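Local coordinates for protein peptidase S15/CocE/NonD (Thaumarchaeota archaeon SCGC AB-539-E09, PDB 4PF1) that is an aminopeptidase of the S15 serine peptidase family that probably uses an alpha/beta hydrolase domain to remove residues from the N-terminal ends of peptides, at residues Asn59-Leu64 and Tyr363-Pro368; His402-Tyr407 and Leu414-Pro419; Val505-Val510 and Thr618-His623. All coordinates share one frame; numbering follows the deposited sequence.

The three contacts illustrate how one chain builds two different kinds of core. Contact 1 comes first and lies in the alpha/beta hydrolase part, where strand 60-67 of the mixed sheet meets helix 347-365. Contacts 2 and 3 follow in that order, both within the C-terminal non-catalytic domain, and their centres are 10 Å apart. Strand 401-408 of contact 2 and strand 606-625 of contact 3 are neighbours in one antiparallel sheet; contact 3 then joins that sheet to a second one. Contact 1 is remote, its centre 50 Å from that of contact 2 and 44 Å from that of contact 3, consistent with a catalytic part accompanied by a separate beta domain.

Contact 1 (Asn59-Leu64 and Tyr363-Pro368); sequences NTPIVL and YLKDAP
In the alpha/beta hydrolase core, P61 on strand 60-67 of the central mixed sheet meets L364 and K365, near the C-terminal end of the long helix that begins at 347. The contact is compact, burying 180 Å² in all, and a proline ring carries the strand's share of it. P61 CB is directed at the helix and approaches L364 CB to 3.6 Å, while P61 CG lies 3.8 Å from that same L364 CB. L364 CG lies anti to its carbonyl carbon and beside the backbone N (chi1 -60°), which brings the branch point and both methyls round P61 CB, L364 CD1 and P61 CB being 4.1 Å apart. The other end of the pyrrolidine belongs to K365. Its CG stands 3.9 Å from P61 CD, the two side chains crossing at about a right angle, so the lysine contributes the aliphatic root of its chain and leaves its amino group out of the contact.

No hydrogen bond links the two segments; the association is purely apolar. T60 and I62 direct their CB atoms away from the helix, which leaves P61 as the strand's main point of approach. Y99 touches P61, L364 and K365 alike, and L364 also rests on R154 and A156 of strand 154-160. D366, with a positive phi of 60°, forms a salt bridge with R154, and L364 O accepts a hydrogen bond from N152 ND2; the first anchors the chain just past the helix, the second the last part of the helix itself. Strand 60-67 runs between parallel strands 100-105 and 154-160. A helix laid by its apolar side chains against a largely parallel sheet is the layered architecture characteristic of alpha/beta hydrolases.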
ATOM      1  N   ASN A  59      -8.054  12.322 -45.323  1.00 25.35           N
ATOM      2  CA  ASN A  59      -7.712  13.751 -45.249  1.00 25.01           C
ATOM      3  C   ASN A  59      -7.421  14.201 -43.787  1.00 26.10           C
ATOM      4  O   ASN A  59      -7.895  15.255 -43.353  1.00 25.73           O
ATOM      5  CB  ASN A  59      -8.830  14.605 -45.886  1.00 27.36           C
ATOM      6  CG  ASN A  59      -8.364  15.931 -46.434  1.00 50.01           C
ATOM      7  OD1 ASN A  59      -7.382  16.017 -47.183  1.00 46.48           O
ATOM      8  ND2 ASN A  59      -9.100  16.985 -46.124  1.00 40.71           N
ATOM      9  N   THR A  60      -6.647  13.386 -43.040  1.00 20.58           N
ATOM     10  CA  THR A  60      -6.291  13.670 -41.640  1.00 19.32           C
ATOM     11  C   THR A  60      -4.787  14.053 -41.538  1.00 22.04           C
ATOM     12  O   THR A  60      -3.977  13.537 -42.309  1.00 21.92           O
ATOM     13  CB  THR A  60      -6.682  12.462 -40.728  1.00 24.68           C
ATOM     14  OG1 THR A  60      -6.642  12.844 -39.355  1.00 24.50           O
ATOM     15  CG2 THR A  60      -5.812  11.232 -40.947  1.00 20.03           C
ATOM     16  N   PRO A  61      -4.379  14.952 -40.610  1.00 17.67           N
ATOM     17  CA  PRO A  61      -2.949  15.311 -40.534  1.00 16.53           C
ATOM     18  C   PRO A  61      -2.066  14.214 -39.926  1.00 19.22           C
ATOM     19  O   PRO A  61      -2.571  13.207 -39.416  1.00 17.90           O
ATOM     20  CB  PRO A  61      -2.948  16.565 -39.663  1.00 18.33           C
ATOM     21  CG  PRO A  61      -4.147  16.439 -38.817  1.00 23.07           C
ATOM     22  CD  PRO A  61      -5.183  15.725 -39.638  1.00 19.12           C
ATOM     23  N   ILE A  62      -0.735  14.428 -39.977  1.00 15.90           N
ATOM     24  CA  ILE A  62       0.267  13.515 -39.424  1.00 15.50           C
ATOM     25  C   ILE A  62       0.940  14.159 -38.205  1.00 20.04           C
ATOM     26  O   ILE A  62       1.278  15.343 -38.237  1.00 19.92           O
ATOM     27  CB  ILE A  62       1.314  13.118 -40.513  1.00 18.59           C
ATOM     28  CG1 ILE A  62       0.671  12.258 -41.633  1.00 18.92           C
ATOM     29  CG2 ILE A  62       2.554  12.412 -39.903  1.00 18.45           C
ATOM     30  CD1 ILE A  62       1.460  12.254 -42.964  1.00 23.47           C
ATOM     31  N   VAL A  63       1.149  13.373 -37.143  1.00 17.01           N
ATOM     32  CA  VAL A  63       1.870  13.829 -35.958  1.00 16.67           C
ATOM     33  C   VAL A  63       3.136  12.936 -35.824  1.00 20.40           C
ATOM     34  O   VAL A  63       3.027  11.725 -35.621  1.00 20.37           O
ATOM     35  CB  VAL A  63       0.975  13.911 -34.681  1.00 20.15           C
ATOM     36  CG1 VAL A  63       0.365  12.562 -34.309  1.00 19.59           C
ATOM     37  CG2 VAL A  63       1.727  14.527 -33.509  1.00 19.76           C
ATOM     38  N   LEU A  64       4.316  13.529 -36.087  1.00 16.25           N
ATOM     39  CA  LEU A  64       5.600  12.829 -36.152  1.00 15.51           C
ATOM     40  C   LEU A  64       6.442  12.985 -34.882  1.00 18.44           C
ATOM     41  O   LEU A  64       6.588  14.085 -34.355  1.00 17.29           O
ATOM     42  CB  LEU A  64       6.404  13.338 -37.384  1.00 15.67           C
ATOM     43  CG  LEU A  64       7.870  12.862 -37.550  1.00 19.87           C
ATOM     44  CD1 LEU A  64       7.950  11.366 -37.837  1.00 19.73           C
ATOM     45  CD2 LEU A  64       8.573  13.637 -38.642  1.00 22.32           C
ATOM     46  N   TYR A 363      -3.687  24.735 -37.089  1.00 18.17           N
ATOM     47  CA  TYR A 363      -2.664  24.744 -38.137  1.00 18.61           C
ATOM     48  C   TYR A 363      -2.715  23.515 -39.055  1.00 23.67           C
ATOM     49  O   TYR A 363      -2.170  23.567 -40.158  1.00 24.05           O
ATOM     50  CB  TYR A 363      -1.254  24.870 -37.526  1.00 19.58           C
ATOM     51  CG  TYR A 363      -0.987  26.203 -36.858  1.00 21.21           C
ATOM     52  CD1 TYR A 363      -0.860  27.370 -37.607  1.00 23.63           C
ATOM     53  CD2 TYR A 363      -0.815  26.292 -35.479  1.00 21.37           C
ATOM     54  CE1 TYR A 363      -0.617  28.600 -36.998  1.00 24.42           C
ATOM     55  CE2 TYR A 363      -0.563  27.515 -34.858  1.00 22.40           C
ATOM     56  CZ  TYR A 363      -0.456  28.667 -35.622  1.00 30.67           C
ATOM     57  OH  TYR A 363      -0.197  29.875 -35.019  1.00 32.39           O
ATOM     58  N   LEU A 364      -3.350  22.416 -38.615  1.00 20.74           N
ATOM     59  CA  LEU A 364      -3.373  21.181 -39.409  1.00 20.54           C
ATOM     60  C   LEU A 364      -4.745  20.859 -40.027  1.00 25.30           C
ATOM     61  O   LEU A 364      -4.807  20.046 -40.953  1.00 24.72           O
ATOM     62  CB  LEU A 364      -2.906  19.990 -38.562  1.00 19.81           C
ATOM     63  CG  LEU A 364      -1.492  20.060 -37.980  1.00 23.82           C
ATOM     64  CD1 LEU A 364      -1.348  19.105 -36.821  1.00 23.32           C
ATOM     65  CD2 LEU A 364      -0.438  19.774 -39.034  1.00 25.58           C
ATOM     66  N   LYS A 365      -5.837  21.460 -39.513  1.00 22.49           N
ATOM     67  CA  LYS A 365      -7.184  21.174 -40.022  1.00 22.93           C
ATOM     68  C   LYS A 365      -8.000  22.453 -40.296  1.00 27.71           C
ATOM     69  O   LYS A 365      -9.184  22.354 -40.627  1.00 28.32           O
ATOM     70  CB  LYS A 365      -7.947  20.259 -39.043  1.00 25.26           C
ATOM     71  CG  LYS A 365      -7.606  18.781 -39.192  1.00 36.27           C
ATOM     72  CD  LYS A 365      -8.710  17.888 -38.645  1.00 45.67           C
ATOM     73  CE  LYS A 365      -8.436  17.419 -37.236  1.00 57.50           C
ATOM     74  NZ  LYS A 365      -9.411  16.384 -36.801  1.00 67.21           N
ATOM     75  N   ASP A 366      -7.361  23.644 -40.186  1.00 24.31           N
ATOM     76  CA  ASP A 366      -7.980  24.971 -40.394  1.00 24.63           C
ATOM     77  C   ASP A 366      -9.150  25.225 -39.402  1.00 29.01           C
ATOM     78  O   ASP A 366     -10.084  25.976 -39.709  1.00 29.29           O
ATOM     79  CB  ASP A 366      -8.424  25.172 -41.864  1.00 26.86           C
ATOM     80  CG  ASP A 366      -7.280  25.188 -42.869  1.00 35.11           C
ATOM     81  OD1 ASP A 366      -6.177  25.659 -42.508  1.00 34.92           O
ATOM     82  OD2 ASP A 366      -7.502  24.773 -44.026  1.00 40.76           O
ATOM     83  N   ALA A 367      -9.056  24.631 -38.197  1.00 25.19           N
ATOM     84  CA  ALA A 367     -10.028  24.783 -37.115  1.00 25.15           C
ATOM     85  C   ALA A 367      -9.930  26.202 -36.508  1.00 30.07           C
ATOM     86  O   ALA A 367      -8.889  26.848 -36.670  1.00 29.30           O
ATOM     87  CB  ALA A 367      -9.772  23.727 -36.044  1.00 25.19           C
ATOM     88  N   PRO A 368     -10.996  26.725 -35.825  1.00 27.65           N
ATOM     89  CA  PRO A 368     -10.913  28.092 -35.270  1.00 27.81           C
ATOM     90  C   PRO A 368      -9.702  28.290 -34.365  1.00 31.40           C
ATOM     91  O   PRO A 368      -9.391  27.421 -33.545  1.00 30.19           O
ATOM     92  CB  PRO A 368     -12.221  28.236 -34.490  1.00 29.83           C
ATOM     93  CG  PRO A 368     -13.151  27.290 -35.144  1.00 34.35           C
ATOM     94  CD  PRO A 368     -12.316  26.119 -35.552  1.00 29.32           C
TER

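Contact 2 (His402-Tyr407 and Leu414-Pro419); sequences HYCDLY and LGFEMP
Y407 lies against the segment that follows the hairpin loop, and its ring can be traced outward atom by atom. Its CB sits 3.6 Å from G415 O. Further along, CD2 comes within 3.4 Å of E417 O, and F416 O lies at the ring edge near its plane. On the other flank CD1 meets P419 CD at 3.7 Å. At the tip, the OH is 3.4 Å from M418 CG, and M418 CE lies a little beyond. One ring face is covered by two CH-pi contacts, from M418 CA and P419 CD. CG is anti to the carbonyl carbon, which turns the ring towards E417-P419. Replacing Y407 with an alanine would probably open a gap beneath M418 and P419 and deprive both of their CH-pi face.

The backbone of Y407 pairs with G415 in an antiparallel hydrogen-bonded pair. Y407 N gives to G415 O at 2.9 Å but at a bent 132°, whereas G415 N gives to Y407 O in a straighter though longer bond (3.2 Å, 162°), in the carbonyl plane. Beyond the pair, a water donates to both D405 O and F416 O, bridging the strand to the departing loop. The F416 ring presents its edge to D405 O, and its CE1 touches L406 CD1 and C404 SG, the sulfur approaching obliquely. L406 and L414 meet through their CD2 methyls, 3.8 Å apart.

Strand 401-408 is thus flanked by its short hairpin partner 414-415 and by strand 606-625, to which the backbones of C404 and L406 are hydrogen-bonded, at I622 and I620 respectively. L406 and L414 also reach I572 and V574 of strand 571-577, while D405 forms a salt bridge with R491.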
ATOM      1  N   HIS A 402       7.599  43.670  -8.808  1.00 53.84           N
ATOM      2  CA  HIS A 402       8.781  44.296  -8.193  1.00 53.55           C
ATOM      3  C   HIS A 402       9.872  43.250  -7.892  1.00 54.78           C
ATOM      4  O   HIS A 402       9.623  42.264  -7.196  1.00 53.68           O
ATOM      5  CB  HIS A 402       8.430  45.117  -6.928  1.00 55.15           C
ATOM      6  CG  HIS A 402       7.561  44.409  -5.929  1.00 58.57           C
ATOM      7  ND1 HIS A 402       8.060  44.006  -4.701  1.00 60.21           N
ATOM      8  CD2 HIS A 402       6.239  44.121  -5.979  1.00 60.44           C
ATOM      9  CE1 HIS A 402       7.037  43.466  -4.059  1.00 59.52           C
ATOM     10  NE2 HIS A 402       5.923  43.501  -4.793  1.00 59.97           N
ATOM     11  N   TYR A 403      11.080  43.482  -8.436  1.00 49.87           N
ATOM     12  CA  TYR A 403      12.254  42.613  -8.318  1.00 48.44           C
ATOM     13  C   TYR A 403      13.116  43.066  -7.113  1.00 49.43           C
ATOM     14  O   TYR A 403      13.638  44.184  -7.119  1.00 49.79           O
ATOM     15  CB  TYR A 403      13.023  42.645  -9.662  1.00 49.99           C
ATOM     16  CG  TYR A 403      14.490  42.285  -9.615  1.00 52.23           C
ATOM     17  CD1 TYR A 403      14.898  40.961  -9.479  1.00 53.71           C
ATOM     18  CD2 TYR A 403      15.470  43.244  -9.861  1.00 53.68           C
ATOM     19  CE1 TYR A 403      16.248  40.614  -9.498  1.00 54.74           C
ATOM     20  CE2 TYR A 403      16.823  42.908  -9.888  1.00 54.57           C
ATOM     21  CZ  TYR A 403      17.209  41.592  -9.701  1.00 61.56           C
ATOM     22  OH  TYR A 403      18.541  41.262  -9.725  1.00 62.33           O
ATOM     23  N   CYS A 404      13.205  42.219  -6.056  1.00 42.92           N
ATOM     24  CA  CYS A 404      13.909  42.575  -4.816  1.00 41.84           C
ATOM     25  C   CYS A 404      14.909  41.488  -4.343  1.00 39.92           C
ATOM     26  O   CYS A 404      15.007  40.418  -4.946  1.00 38.69           O
ATOM     27  CB  CYS A 404      12.906  42.915  -3.716  1.00 42.94           C
ATOM     28  SG  CYS A 404      11.995  41.487  -3.076  1.00 46.56           S
ATOM     29  N   ASP A 405      15.641  41.786  -3.245  1.00 32.83           N
ATOM     30  CA  ASP A 405      16.659  40.909  -2.672  1.00 30.66           C
ATOM     31  C   ASP A 405      16.219  40.279  -1.354  1.00 29.71           C
ATOM     32  O   ASP A 405      15.713  40.965  -0.466  1.00 29.04           O
ATOM     33  CB  ASP A 405      17.974  41.682  -2.453  1.00 33.13           C
ATOM     34  CG  ASP A 405      18.835  41.871  -3.691  1.00 44.42           C
ATOM     35  OD1 ASP A 405      18.353  41.564  -4.805  1.00 44.53           O
ATOM     36  OD2 ASP A 405      19.985  42.333  -3.546  1.00 52.01           O
ATOM     37  N   LEU A 406      16.476  38.973  -1.218  1.00 23.39           N
ATOM     38  CA  LEU A 406      16.204  38.185  -0.021  1.00 21.61           C
ATOM     39  C   LEU A 406      17.548  37.836   0.633  1.00 21.46           C
ATOM     40  O   LEU A 406      18.191  36.855   0.252  1.00 19.61           O
ATOM     41  CB  LEU A 406      15.407  36.921  -0.411  1.00 21.35           C
ATOM     42  CG  LEU A 406      14.577  36.235   0.677  1.00 26.39           C
ATOM     43  CD1 LEU A 406      13.716  37.243   1.469  1.00 26.98           C
ATOM     44  CD2 LEU A 406      13.687  35.169   0.068  1.00 28.22           C
ATOM     45  N   TYR A 407      17.996  38.686   1.576  1.00 16.78           N
ATOM     46  CA  TYR A 407      19.310  38.586   2.232  1.00 15.61           C
ATOM     47  C   TYR A 407      19.405  37.489   3.284  1.00 18.51           C
ATOM     48  O   TYR A 407      18.498  37.337   4.102  1.00 18.28           O
ATOM     49  CB  TYR A 407      19.681  39.927   2.894  1.00 16.75           C
ATOM     50  CG  TYR A 407      19.821  41.074   1.921  1.00 18.62           C
ATOM     51  CD1 TYR A 407      20.996  41.265   1.203  1.00 20.50           C
ATOM     52  CD2 TYR A 407      18.791  41.993   1.744  1.00 19.27           C
ATOM     53  CE1 TYR A 407      21.134  42.324   0.309  1.00 21.32           C
ATOM     54  CE2 TYR A 407      18.915  43.054   0.850  1.00 20.39           C
ATOM     55  CZ  TYR A 407      20.093  43.220   0.139  1.00 27.28           C
ATOM     56  OH  TYR A 407      20.230  44.268  -0.740  1.00 27.32           O
ATOM     57  N   LEU A 414      16.365  35.045   7.456  1.00 20.67           N
ATOM     58  CA  LEU A 414      16.267  35.437   6.052  1.00 20.59           C
ATOM     59  C   LEU A 414      15.243  36.573   5.959  1.00 25.51           C
ATOM     60  O   LEU A 414      14.118  36.415   6.432  1.00 25.81           O
ATOM     61  CB  LEU A 414      15.842  34.216   5.211  1.00 20.03           C
ATOM     62  CG  LEU A 414      15.905  34.343   3.691  1.00 24.62           C
ATOM     63  CD1 LEU A 414      17.342  34.238   3.182  1.00 24.39           C
ATOM     64  CD2 LEU A 414      15.067  33.266   3.038  1.00 26.48           C
ATOM     65  N   GLY A 415      15.661  37.727   5.440  1.00 22.07           N
ATOM     66  CA  GLY A 415      14.784  38.892   5.348  1.00 22.00           C
ATOM     67  C   GLY A 415      15.173  39.922   4.310  1.00 25.39           C
ATOM     68  O   GLY A 415      16.206  39.788   3.645  1.00 24.72           O
ATOM     69  N   PHE A 416      14.337  40.970   4.172  1.00 22.48           N
ATOM     70  CA  PHE A 416      14.534  42.059   3.211  1.00 23.06           C
ATOM     71  C   PHE A 416      15.547  43.108   3.697  1.00 25.65           C
ATOM     72  O   PHE A 416      15.969  43.955   2.905  1.00 25.51           O
ATOM     73  CB  PHE A 416      13.194  42.752   2.887  1.00 25.77           C
ATOM     74  CG  PHE A 416      12.142  41.905   2.198  1.00 27.74           C
ATOM     75  CD1 PHE A 416      12.502  40.943   1.259  1.00 30.62           C
ATOM     76  CD2 PHE A 416      10.787  42.130   2.426  1.00 30.96           C
ATOM     77  CE1 PHE A 416      11.530  40.178   0.609  1.00 31.63           C
ATOM     78  CE2 PHE A 416       9.814  41.370   1.768  1.00 33.73           C
ATOM     79  CZ  PHE A 416      10.193  40.398   0.864  1.00 31.32           C
ATOM     80  N   GLU A 417      15.918  43.072   4.990  1.00 21.31           N
ATOM     81  CA  GLU A 417      16.860  44.029   5.573  1.00 21.60           C
ATOM     82  C   GLU A 417      18.283  43.802   5.039  1.00 23.95           C
ATOM     83  O   GLU A 417      18.789  42.680   5.088  1.00 23.14           O
ATOM     84  CB  GLU A 417      16.838  43.939   7.111  1.00 23.32           C
ATOM     85  CG  GLU A 417      17.761  44.930   7.801  1.00 34.90           C
ATOM     86  CD  GLU A 417      17.833  44.796   9.307  1.00 56.62           C
ATOM     87  OE1 GLU A 417      16.816  45.085   9.979  1.00 49.39           O
ATOM     88  OE2 GLU A 417      18.928  44.478   9.822  1.00 54.29           O
ATOM     89  N   MET A 418      18.919  44.875   4.533  1.00 20.38           N
ATOM     90  CA  MET A 418      20.297  44.834   4.025  1.00 19.99           C
ATOM     91  C   MET A 418      21.281  44.623   5.188  1.00 23.43           C
ATOM     92  O   MET A 418      21.034  45.138   6.281  1.00 22.87           O
ATOM     93  CB  MET A 418      20.636  46.130   3.264  1.00 23.11           C
ATOM     94  CG  MET A 418      19.854  46.295   1.973  1.00 26.89           C
ATOM     95  SD  MET A 418      20.234  47.807   1.056  1.00 31.88           S
ATOM     96  CE  MET A 418      21.816  47.374   0.357  1.00 28.36           C
ATOM     97  N   PRO A 419      22.387  43.856   4.997  1.00 19.67           N
ATOM     98  CA  PRO A 419      23.317  43.619   6.123  1.00 19.25           C
ATOM     99  C   PRO A 419      24.185  44.831   6.465  1.00 24.18           C
ATOM    100  O   PRO A 419      24.459  45.667   5.600  1.00 23.93           O
ATOM    101  CB  PRO A 419      24.179  42.453   5.630  1.00 20.38           C
ATOM    102  CG  PRO A 419      24.147  42.562   4.152  1.00 24.59           C
ATOM    103  CD  PRO A 419      22.812  43.133   3.777  1.00 20.30           C
TER
HETATM  104  O   HOH W   1      15.469  43.657   0.332  1.00 21.29           O

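Contact 3 (Val505-Val510 and Thr618-His623); sequences VKIIDV and TAIEIH
I620 splits its side chain between two partners on strand 502-510. The CD1 methyl overlaps V505 CG1 at 3.8 Å, and the CG2 branch meets I507 CD1 at 3.7 Å. In each pair the two side chains run antiparallel and lie flank to flank. Within I620, chi1 (-55°) sends CG1 and CG2 apart, and chi2 (-58°) then sets CD1 on V505. V505 and I507, two positions apart on their strand, both direct CB toward I620.

The backbones stay well apart, the CA atoms of I507 and I620 being 8.8 Å from each other, and no hydrogen bond crosses. The two segments meet through side chains only, and all three touching residues are buried. A490 of strand 489-496 touches both V505 and I620, V574 of strand 571-577 also packs on I620, and P488 and L559 adjoin I507. Strand 606-625 belongs to the six-stranded antiparallel sheet, strand 502-510 to the four-stranded one. Two antiparallel sheets meeting face to face through branched aliphatic residues are characteristic of a beta sandwich, consistent with the jelly-roll architecture of C-terminal domains in this peptidase family.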
ATOM      1  N   VAL A 505      22.672  25.851  -4.133  1.00 11.15           N
ATOM      2  CA  VAL A 505      21.740  26.813  -3.551  1.00 10.47           C
ATOM      3  C   VAL A 505      20.327  26.262  -3.716  1.00 12.55           C
ATOM      4  O   VAL A 505      19.930  25.933  -4.832  1.00 10.49           O
ATOM      5  CB  VAL A 505      21.884  28.249  -4.147  1.00 14.52           C
ATOM      6  CG1 VAL A 505      20.869  29.209  -3.523  1.00 14.12           C
ATOM      7  CG2 VAL A 505      23.304  28.787  -3.962  1.00 14.74           C
ATOM      8  N   LYS A 506      19.578  26.145  -2.600  1.00  9.52           N
ATOM      9  CA  LYS A 506      18.202  25.638  -2.629  1.00  9.12           C
ATOM     10  C   LYS A 506      17.209  26.664  -2.107  1.00 13.47           C
ATOM     11  O   LYS A 506      17.447  27.260  -1.051  1.00 13.87           O
ATOM     12  CB  LYS A 506      18.054  24.367  -1.779  1.00 10.39           C
ATOM     13  CG  LYS A 506      19.079  23.278  -1.998  1.00 13.71           C
ATOM     14  CD  LYS A 506      18.756  22.131  -1.061  1.00 17.37           C
ATOM     15  CE  LYS A 506      19.924  21.235  -0.814  1.00 20.97           C
ATOM     16  NZ  LYS A 506      19.737  20.430   0.424  1.00 23.97           N
ATOM     17  N   ILE A 507      16.071  26.832  -2.805  1.00  9.66           N
ATOM     18  CA  ILE A 507      14.951  27.655  -2.334  1.00 10.10           C
ATOM     19  C   ILE A 507      13.882  26.681  -1.868  1.00 13.92           C
ATOM     20  O   ILE A 507      13.543  25.746  -2.597  1.00 13.21           O
ATOM     21  CB  ILE A 507      14.424  28.670  -3.396  1.00 13.31           C
ATOM     22  CG1 ILE A 507      15.443  29.802  -3.622  1.00 14.21           C
ATOM     23  CG2 ILE A 507      13.037  29.241  -2.990  1.00 13.36           C
ATOM     24  CD1 ILE A 507      15.194  30.595  -4.831  1.00 21.60           C
ATOM     25  N   ILE A 508      13.389  26.864  -0.648  1.00 10.93           N
ATOM     26  CA  ILE A 508      12.442  25.936  -0.050  1.00 10.65           C
ATOM     27  C   ILE A 508      11.209  26.660   0.502  1.00 14.57           C
ATOM     28  O   ILE A 508      11.320  27.756   1.060  1.00 13.11           O
ATOM     29  CB  ILE A 508      13.186  25.132   1.069  1.00 13.52           C
ATOM     30  CG1 ILE A 508      14.139  24.070   0.472  1.00 13.95           C
ATOM     31  CG2 ILE A 508      12.237  24.513   2.097  1.00 13.54           C
ATOM     32  CD1 ILE A 508      15.499  24.010   1.154  1.00 19.82           C
ATOM     33  N   ASP A 509      10.038  26.016   0.362  1.00 11.17           N
ATOM     34  CA  ASP A 509       8.810  26.463   0.986  1.00 10.83           C
ATOM     35  C   ASP A 509       8.601  25.588   2.215  1.00 14.72           C
ATOM     36  O   ASP A 509       8.348  24.391   2.075  1.00 14.21           O
ATOM     37  CB  ASP A 509       7.612  26.377   0.011  1.00 11.92           C
ATOM     38  CG  ASP A 509       6.275  26.820   0.609  1.00 14.85           C
ATOM     39  OD1 ASP A 509       6.036  26.548   1.804  1.00 14.04           O
ATOM     40  OD2 ASP A 509       5.455  27.389  -0.132  1.00 18.71           O
ATOM     41  N   VAL A 510       8.769  26.163   3.412  1.00 11.72           N
ATOM     42  CA  VAL A 510       8.562  25.437   4.667  1.00 11.56           C
ATOM     43  C   VAL A 510       7.075  25.484   5.003  1.00 16.27           C
ATOM     44  O   VAL A 510       6.535  26.559   5.262  1.00 16.40           O
ATOM     45  CB  VAL A 510       9.427  25.978   5.842  1.00 14.93           C
ATOM     46  CG1 VAL A 510       9.309  25.079   7.070  1.00 14.59           C
ATOM     47  CG2 VAL A 510      10.882  26.132   5.432  1.00 14.40           C
ATOM     48  N   THR A 618      25.256  38.527   0.460  1.00 14.74           N
ATOM     49  CA  THR A 618      24.697  37.307  -0.124  1.00 13.23           C
ATOM     50  C   THR A 618      23.179  37.391  -0.036  1.00 16.59           C
ATOM     51  O   THR A 618      22.640  37.687   1.036  1.00 15.71           O
ATOM     52  CB  THR A 618      25.252  36.054   0.567  1.00 18.07           C
ATOM     53  OG1 THR A 618      26.651  35.954   0.295  1.00 17.03           O
ATOM     54  CG2 THR A 618      24.539  34.771   0.128  1.00 14.60           C
ATOM     55  N   ALA A 619      22.493  37.189  -1.177  1.00 13.45           N
ATOM     56  CA  ALA A 619      21.036  37.273  -1.255  1.00 13.30           C
ATOM     57  C   ALA A 619      20.491  36.519  -2.443  1.00 17.43           C
ATOM     58  O   ALA A 619      21.216  36.264  -3.407  1.00 16.80           O
ATOM     59  CB  ALA A 619      20.607  38.734  -1.354  1.00 14.40           C
ATOM     60  N   ILE A 620      19.191  36.207  -2.397  1.00 14.36           N
ATOM     61  CA  ILE A 620      18.467  35.630  -3.521  1.00 14.08           C
ATOM     62  C   ILE A 620      17.727  36.773  -4.195  1.00 19.14           C
ATOM     63  O   ILE A 620      16.972  37.493  -3.534  1.00 18.31           O
ATOM     64  CB  ILE A 620      17.503  34.481  -3.097  1.00 16.72           C
ATOM     65  CG1 ILE A 620      18.228  33.361  -2.298  1.00 16.70           C
ATOM     66  CG2 ILE A 620      16.724  33.923  -4.307  1.00 17.35           C
ATOM     67  CD1 ILE A 620      19.403  32.666  -2.996  1.00 22.77           C
ATOM     68  N   GLU A 621      17.991  36.985  -5.484  1.00 17.26           N
ATOM     69  CA  GLU A 621      17.324  38.027  -6.258  1.00 18.26           C
ATOM     70  C   GLU A 621      16.054  37.430  -6.835  1.00 24.22           C
ATOM     71  O   GLU A 621      16.122  36.607  -7.749  1.00 23.49           O
ATOM     72  CB  GLU A 621      18.251  38.574  -7.357  1.00 19.87           C
ATOM     73  CG  GLU A 621      19.552  39.166  -6.832  1.00 28.03           C
ATOM     74  CD  GLU A 621      20.570  39.566  -7.887  1.00 45.13           C
ATOM     75  OE1 GLU A 621      20.299  39.371  -9.094  1.00 27.41           O
ATOM     76  OE2 GLU A 621      21.641  40.087  -7.501  1.00 42.82           O
ATOM     77  N   ILE A 622      14.902  37.754  -6.223  1.00 22.68           N
ATOM     78  CA  ILE A 622      13.601  37.210  -6.627  1.00 23.14           C
ATOM     79  C   ILE A 622      12.662  38.310  -7.122  1.00 28.77           C
ATOM     80  O   ILE A 622      12.748  39.459  -6.681  1.00 28.59           O
ATOM     81  CB  ILE A 622      12.933  36.380  -5.498  1.00 26.07           C
ATOM     82  CG1 ILE A 622      13.310  36.889  -4.094  1.00 26.89           C
ATOM     83  CG2 ILE A 622      13.239  34.900  -5.650  1.00 26.66           C
ATOM     84  CD1 ILE A 622      12.281  37.723  -3.458  1.00 33.26           C
ATOM     85  N   HIS A 623      11.747  37.937  -8.023  1.00 26.19           N
ATOM     86  CA  HIS A 623      10.781  38.847  -8.613  1.00 26.96           C
ATOM     87  C   HIS A 623       9.390  38.610  -7.992  1.00 29.84           C
ATOM     88  O   HIS A 623       8.712  37.637  -8.334  1.00 29.39           O
ATOM     89  CB  HIS A 623      10.774  38.662 -10.141  1.00 28.28           C
ATOM     90  CG  HIS A 623       9.847  39.575 -10.872  1.00 32.74           C
ATOM     91  ND1 HIS A 623      10.151  40.910 -11.060  1.00 35.35           N
ATOM     92  CD2 HIS A 623       8.672  39.300 -11.484  1.00 34.86           C
ATOM     93  CE1 HIS A 623       9.145  41.410 -11.755  1.00 35.25           C
ATOM     94  NE2 HIS A 623       8.232  40.476 -12.039  1.00 35.23           N
TER